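Local coordinates for 5' nucleotidase family protein (Staphylococcus aureus subsp. aureus, PDB 4Q7F) that belongs to the 5' nucleotidase family and joins a metal-binding calcineurin-like phosphoesterase domain to a C-terminal nucleotidase domain, at residues T35-R40 against D315-E320; G370-Q373 against R378-I381. All blocks are in the same frame, centred on the assembly; numbering follows the deposited sequence.

Contact 1. Residues T35-R40 against D315-E320; sequences TDFTSR and DWLDYE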
loop_
_atom_site.group_PDB
_atom_site.type_symbol
_atom_site.label_atom_id
_atom_site.label_comp_id
_atom_site.label_asym_id
_atom_site.label_seq_id
_atom_site.Cartn_x
_atom_site.Cartn_y
_atom_site.Cartn_z
ATOM N N THR A 35 13.266 10.675 -6.091
ATOM C CA THR A 35 12.312 10.901 -7.179
ATOM C C THR A 35 11.077 10.027 -7.063
ATOM O O THR A 35 11.146 8.915 -6.533
ATOM C CB THR A 35 12.964 10.610 -8.548
ATOM O OG1 THR A 35 12.016 10.815 -9.602
ATOM C CG2 THR A 35 13.483 9.169 -8.608
ATOM N N ASP A 36 9.951 10.523 -7.591
ATOM C CA ASP A 36 8.706 9.758 -7.652
ATOM C C ASP A 36 8.500 9.243 -9.100
ATOM O O ASP A 36 7.466 8.665 -9.429
ATOM C CB ASP A 36 7.504 10.589 -7.177
ATOM C CG ASP A 36 7.248 11.817 -8.015
ATOM O OD1 ASP A 36 7.802 11.972 -9.126
ATOM O OD2 ASP A 36 6.452 12.652 -7.555
ATOM N N PHE A 37 9.501 9.494 -9.948
ATOM C CA PHE A 37 9.541 9.045 -11.361
ATOM C C PHE A 37 8.508 9.669 -12.312
ATOM O O PHE A 37 8.337 9.209 -13.442
ATOM C CB PHE A 37 9.506 7.523 -11.442
ATOM C CG PHE A 37 10.612 6.856 -10.686
ATOM C CD1 PHE A 37 11.886 6.751 -11.242
ATOM C CD2 PHE A 37 10.391 6.349 -9.418
ATOM C CE1 PHE A 37 12.918 6.158 -10.537
ATOM C CE2 PHE A 37 11.415 5.743 -8.713
ATOM C CZ PHE A 37 12.676 5.637 -9.281
ATOM N N THR A 38 7.855 10.741 -11.899
ATOM C CA THR A 38 6.906 11.402 -12.787
ATOM C C THR A 38 7.629 11.904 -14.053
ATOM O O THR A 38 7.031 11.996 -15.118
ATOM C CB THR A 38 6.117 12.516 -12.077
ATOM O OG1 THR A 38 7.008 13.396 -11.421
ATOM C CG2 THR A 38 5.203 11.920 -11.028
ATOM N N SER A 39 8.926 12.178 -13.944
ATOM C CA SER A 39 9.736 12.566 -15.113
ATOM C C SER A 39 11.183 12.146 -14.848
ATOM O O SER A 39 11.592 12.024 -13.707
ATOM C CB SER A 39 9.615 14.071 -15.443
ATOM O OG SER A 39 10.136 14.906 -14.414
ATOM N N ARG A 40 11.931 11.916 -15.920
ATOM C CA ARG A 40 13.309 11.428 -15.846
ATOM C C ARG A 40 14.261 12.147 -14.918
ATOM O O ARG A 40 14.980 11.499 -14.150
ATOM C CB ARG A 40 13.922 11.418 -17.245
ATOM C CG ARG A 40 15.357 10.922 -17.276
ATOM C CD ARG A 40 15.939 10.911 -18.673
ATOM N NE ARG A 40 17.255 10.289 -18.621
ATOM C CZ ARG A 40 17.527 9.017 -18.926
ATOM N NH1 ARG A 40 18.771 8.582 -18.802
ATOM N NH2 ARG A 40 16.585 8.177 -19.364
ATOM N N ASP A 315 16.399 4.870 -18.266
ATOM C CA ASP A 315 16.445 4.425 -19.659
ATOM C C ASP A 315 15.306 3.418 -19.940
ATOM O O ASP A 315 14.597 3.535 -20.931
ATOM C CB ASP A 315 17.808 3.833 -20.005
ATOM C CG ASP A 315 18.917 4.895 -20.082
ATOM O OD1 ASP A 315 18.640 6.122 -19.995
ATOM O OD2 ASP A 315 20.083 4.507 -20.238
ATOM N N TRP A 316 15.122 2.453 -19.039
ATOM C CA TRP A 316 14.072 1.460 -19.180
ATOM C C TRP A 316 12.709 2.127 -19.134
ATOM O O TRP A 316 11.840 1.815 -19.937
ATOM C CB TRP A 316 14.202 0.407 -18.076
ATOM C CG TRP A 316 13.251 -0.701 -18.167
ATOM C CD1 TRP A 316 13.290 -1.747 -19.050
ATOM C CD2 TRP A 316 12.145 -0.955 -17.289
ATOM N NE1 TRP A 316 12.260 -2.617 -18.788
ATOM C CE2 TRP A 316 11.540 -2.153 -17.717
ATOM C CE3 TRP A 316 11.608 -0.280 -16.188
ATOM C CZ2 TRP A 316 10.416 -2.687 -17.088
ATOM C CZ3 TRP A 316 10.504 -0.805 -15.561
ATOM C CH2 TRP A 316 9.919 -2.001 -16.000
ATOM N N LEU A 317 12.538 3.072 -18.207
ATOM C CA LEU A 317 11.283 3.786 -18.096
ATOM C C LEU A 317 10.946 4.593 -19.347
ATOM O O LEU A 317 9.774 4.806 -19.651
ATOM C CB LEU A 317 11.294 4.674 -16.853
ATOM C CG LEU A 317 11.207 3.866 -15.557
ATOM C CD1 LEU A 317 11.382 4.778 -14.368
ATOM C CD2 LEU A 317 9.872 3.122 -15.464
ATOM N N ASP A 318 11.965 5.020 -20.085
ATOM C CA ASP A 318 11.749 5.786 -21.309
ATOM C C ASP A 318 11.453 4.936 -22.531
ATOM O O ASP A 318 11.142 5.480 -23.594
ATOM C CB ASP A 318 12.971 6.685 -21.597
ATOM C CG ASP A 318 13.077 7.851 -20.629
ATOM O OD1 ASP A 318 12.041 8.216 -20.013
ATOM O OD2 ASP A 318 14.191 8.408 -20.490
ATOM N N TYR A 319 11.544 3.607 -22.392
ATOM C CA TYR A 319 11.321 2.708 -23.512
ATOM C C TYR A 319 9.938 2.965 -24.086
ATOM O O TYR A 319 8.954 2.959 -23.357
ATOM C CB TYR A 319 11.459 1.238 -23.095
ATOM C CG TYR A 319 11.163 0.291 -24.233
ATOM C CD1 TYR A 319 12.140 -0.026 -25.170
ATOM C CD2 TYR A 319 9.894 -0.261 -24.392
ATOM C CE1 TYR A 319 11.865 -0.881 -26.234
ATOM C CE2 TYR A 319 9.611 -1.121 -25.444
ATOM C CZ TYR A 319 10.600 -1.428 -26.359
ATOM O OH TYR A 319 10.315 -2.276 -27.400
ATOM N N GLU A 320 9.886 3.204 -25.389
ATOM C CA GLU A 320 8.627 3.496 -26.057
ATOM C C GLU A 320 7.811 2.237 -26.358
ATOM O O GLU A 320 8.282 1.321 -27.033
ATOM C CB GLU A 320 8.893 4.295 -27.340
ATOM C CG GLU A 320 7.631 4.598 -28.125
ATOM C CD GLU A 320 7.854 5.560 -29.275
ATOM O OE1 GLU A 320 8.714 6.468 -29.164
ATOM O OE2 GLU A 320 7.128 5.419 -30.282
#

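Contact 2. Residues G370-Q373 against R378-I381; sequences GFKQ and RDVI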
loop_
_atom_site.group_PDB
_atom_site.type_symbol
_atom_site.label_atom_id
_atom_site.label_comp_id
_atom_site.label_asym_id
_atom_site.label_seq_id
_atom_site.Cartn_x
_atom_site.Cartn_y
_atom_site.Cartn_z
ATOM N N GLY A 370 -3.272 8.993 -17.338
ATOM C CA GLY A 370 -3.660 8.612 -18.694
ATOM C C GLY A 370 -2.463 8.543 -19.622
ATOM O O GLY A 370 -1.306 8.565 -19.168
ATOM N N PHE A 371 -2.722 8.431 -20.922
ATOM C CA PHE A 371 -1.643 8.378 -21.889
ATOM C C PHE A 371 -1.660 9.575 -22.848
ATOM O O PHE A 371 -2.711 10.053 -23.257
ATOM C CB PHE A 371 -1.680 7.133 -22.783
ATOM C CG PHE A 371 -1.559 5.809 -22.068
ATOM C CD1 PHE A 371 -0.786 5.651 -20.938
ATOM C CD2 PHE A 371 -2.128 4.680 -22.636
ATOM C CE1 PHE A 371 -0.659 4.407 -20.329
ATOM C CE2 PHE A 371 -1.997 3.437 -22.047
ATOM C CZ PHE A 371 -1.265 3.299 -20.886
ATOM N N LYS A 372 -0.468 10.027 -23.203
ATOM C CA LYS A 372 -0.306 11.045 -24.218
ATOM C C LYS A 372 -0.168 10.192 -25.467
ATOM O O LYS A 372 -0.267 8.965 -25.381
ATOM C CB LYS A 372 0.965 11.852 -23.993
ATOM C CG LYS A 372 1.005 12.627 -22.686
ATOM C CD LYS A 372 2.391 13.202 -22.417
ATOM C CE LYS A 372 3.403 12.087 -22.173
ATOM N NZ LYS A 372 4.764 12.602 -21.893
ATOM N N GLN A 373 0.091 10.812 -26.609
ATOM C CA GLN A 373 0.224 10.063 -27.842
ATOM C C GLN A 373 1.415 9.113 -27.787
ATOM O O GLN A 373 1.319 7.976 -28.251
ATOM C CB GLN A 373 0.306 10.992 -29.051
ATOM C CG GLN A 373 -0.914 11.881 -29.175
ATOM C CD GLN A 373 -1.013 12.585 -30.512
ATOM O OE1 GLN A 373 -0.657 12.032 -31.558
ATOM N NE2 GLN A 373 -1.549 13.797 -30.492
ATOM N N ARG A 378 7.264 4.136 -18.434
ATOM C CA ARG A 378 6.977 5.077 -17.323
ATOM C C ARG A 378 5.475 5.342 -17.210
ATOM O O ARG A 378 4.903 5.274 -16.141
ATOM C CB ARG A 378 7.694 6.415 -17.565
ATOM C CG ARG A 378 7.676 7.406 -16.381
ATOM C CD ARG A 378 8.325 8.752 -16.702
ATOM N NE ARG A 378 9.656 8.571 -17.256
ATOM C CZ ARG A 378 10.770 8.475 -16.546
ATOM N NH1 ARG A 378 10.760 8.593 -15.216
ATOM N NH2 ARG A 378 11.901 8.266 -17.184
ATOM N N ASP A 379 4.858 5.645 -18.340
ATOM C CA ASP A 379 3.427 5.948 -18.390
ATOM C C ASP A 379 2.558 4.757 -18.037
ATOM O O ASP A 379 1.568 4.903 -17.333
ATOM C CB ASP A 379 3.081 6.491 -19.766
ATOM C CG ASP A 379 3.970 7.660 -20.158
ATOM O OD1 ASP A 379 4.030 8.644 -19.390
ATOM O OD2 ASP A 379 4.617 7.602 -21.215
ATOM N N VAL A 380 2.923 3.571 -18.518
ATOM C CA VAL A 380 2.151 2.366 -18.245
ATOM C C VAL A 380 2.147 2.057 -16.754
ATOM O O VAL A 380 1.108 1.728 -16.173
ATOM C CB VAL A 380 2.698 1.137 -19.019
ATOM C CG1 VAL A 380 2.044 -0.144 -18.522
ATOM C CG2 VAL A 380 2.507 1.294 -20.522
ATOM N N ILE A 381 3.326 2.150 -16.141
ATOM C CA ILE A 381 3.460 1.860 -14.723
ATOM C C ILE A 381 2.678 2.867 -13.870
ATOM O O ILE A 381 2.011 2.471 -12.914
ATOM C CB ILE A 381 4.938 1.802 -14.277
ATOM C CG1 ILE A 381 5.669 0.649 -14.991
ATOM C CG2 ILE A 381 4.981 1.579 -12.779
ATOM C CD1 ILE A 381 7.170 0.545 -14.728
HETATM O O HOH W 1 6.589 10.442 -19.915
#

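Contact 1. Residues T35-R40 against D315-E320
Arg40 brings its guanidinium edge up to two carboxylates, those of Asp315 and Asp318. Its two end nitrogens both hold one oxygen of Asp315. NH1 of Arg40 lies 2.7 Å from OD1 of Asp315 and NH2 of Arg40 lies 3.0 Å from the same OD1. NH1 comes in nearly in line with the C-O bond, and NH2 meets OD1 at its anti lone pair. The guanidinium and the Asp315 carboxylate are nearly coplanar, 22° apart. NH2 of Arg40 also binds OD2 of Asp318 at 2.7 Å. That oxygen is met on its anti side, but from 35° out of the carboxylate plane. The three residues form a salt-bridge network. Arg40 spans the gap because its chain is fully extended from CG to NE, with CG anti to the backbone N (chi1 -180°).

In a separate apolar part of the contact, CD1 of Phe37 meets CD1 of Leu317 at 3.7 Å, and the two side chains cross at about a right angle. Thr35 CG2 lies over one face of the Phe37 ring, offset toward its rim. The loop 35-40 is braced by an ST turn, Phe37 N to Thr35 OG1, and an Asx turn, Thr38 N to Asp36 OD1.

The second carboxylate oxygens are also paired: Asp315 OD2 with Lys311, Asp318 OD1 with a basic residue of helix 377-383. The contact ties a loop of the calcineurin-like phosphoesterase region to residues 315-318, at the C-terminal part of helix 304-317. Arg40 between the two acids, with these further basic partners, would favour the ionised form of both carboxylates.

Contact 2. Residues G370-Q373 against R378-I381
Phe371 lays one edge of its ring against the first turn of helix 377-383. Its CE1 is 3.8 Å from the backbone O of Asp379, which lies near the ring plane. The neighbouring ring atom CD1 of Phe371 is 4.1 Å from CB of Asp379. The ring and the Asp379 carboxylate are turned 64° apart. Farther along, CZ of Phe371 reaches CG2 of Val380 at 4.3 Å, an apolar contact. The ring gets there with CG beside the backbone N and anti to the carbonyl carbon (chi1 -61°). Phe343 meets the Phe371 ring edge-to-face, and helix 501-511 touches Phe371 through Leu509 and Val380 through Ala502 and Ile506.

Strand 370-371 pairs antiparallel with strand 328-329 in a small two-stranded sheet. The chain then runs through strand 374-376 straight into helix 377-383, so this is a local strand-to-helix contact within the C-terminal nucleotidase domain.

The polar side of the contact is loose. NZ of Lys372 and OD1 of Asp379 are 4.7 Å apart and do not form a salt bridge. A water joins them: it donates to OD1 of Asp379 at 3.2 Å and accepts a weak bond from NZ of Lys372. The other carboxylate oxygen, OD2, is hydrogen-bonded to Thr376 OG1.

Overall arrangement
The centres of contact 1 and contact 2 are about 11 Å apart, on the same side of the chain's centre. They come in series: contact 1 closes before contact 2 opens. Contact 1 is long-range, with 274 residues between its segments, whereas contact 2 is local, with only four residues between its segments. Arg378, in the helical segment of contact 2, links them. Its NH2 forms a salt bridge with Asp318 OD1 at 2.8 Å, its NH1 binds the carbonyl of Phe37, and its backbone N probably bonds Leu317 O. Helix 377-383 of the C-terminal domain therefore packs against both segments of contact 1, joining the phosphoesterase loop, helix 304-317 and the C-terminal domain at one place.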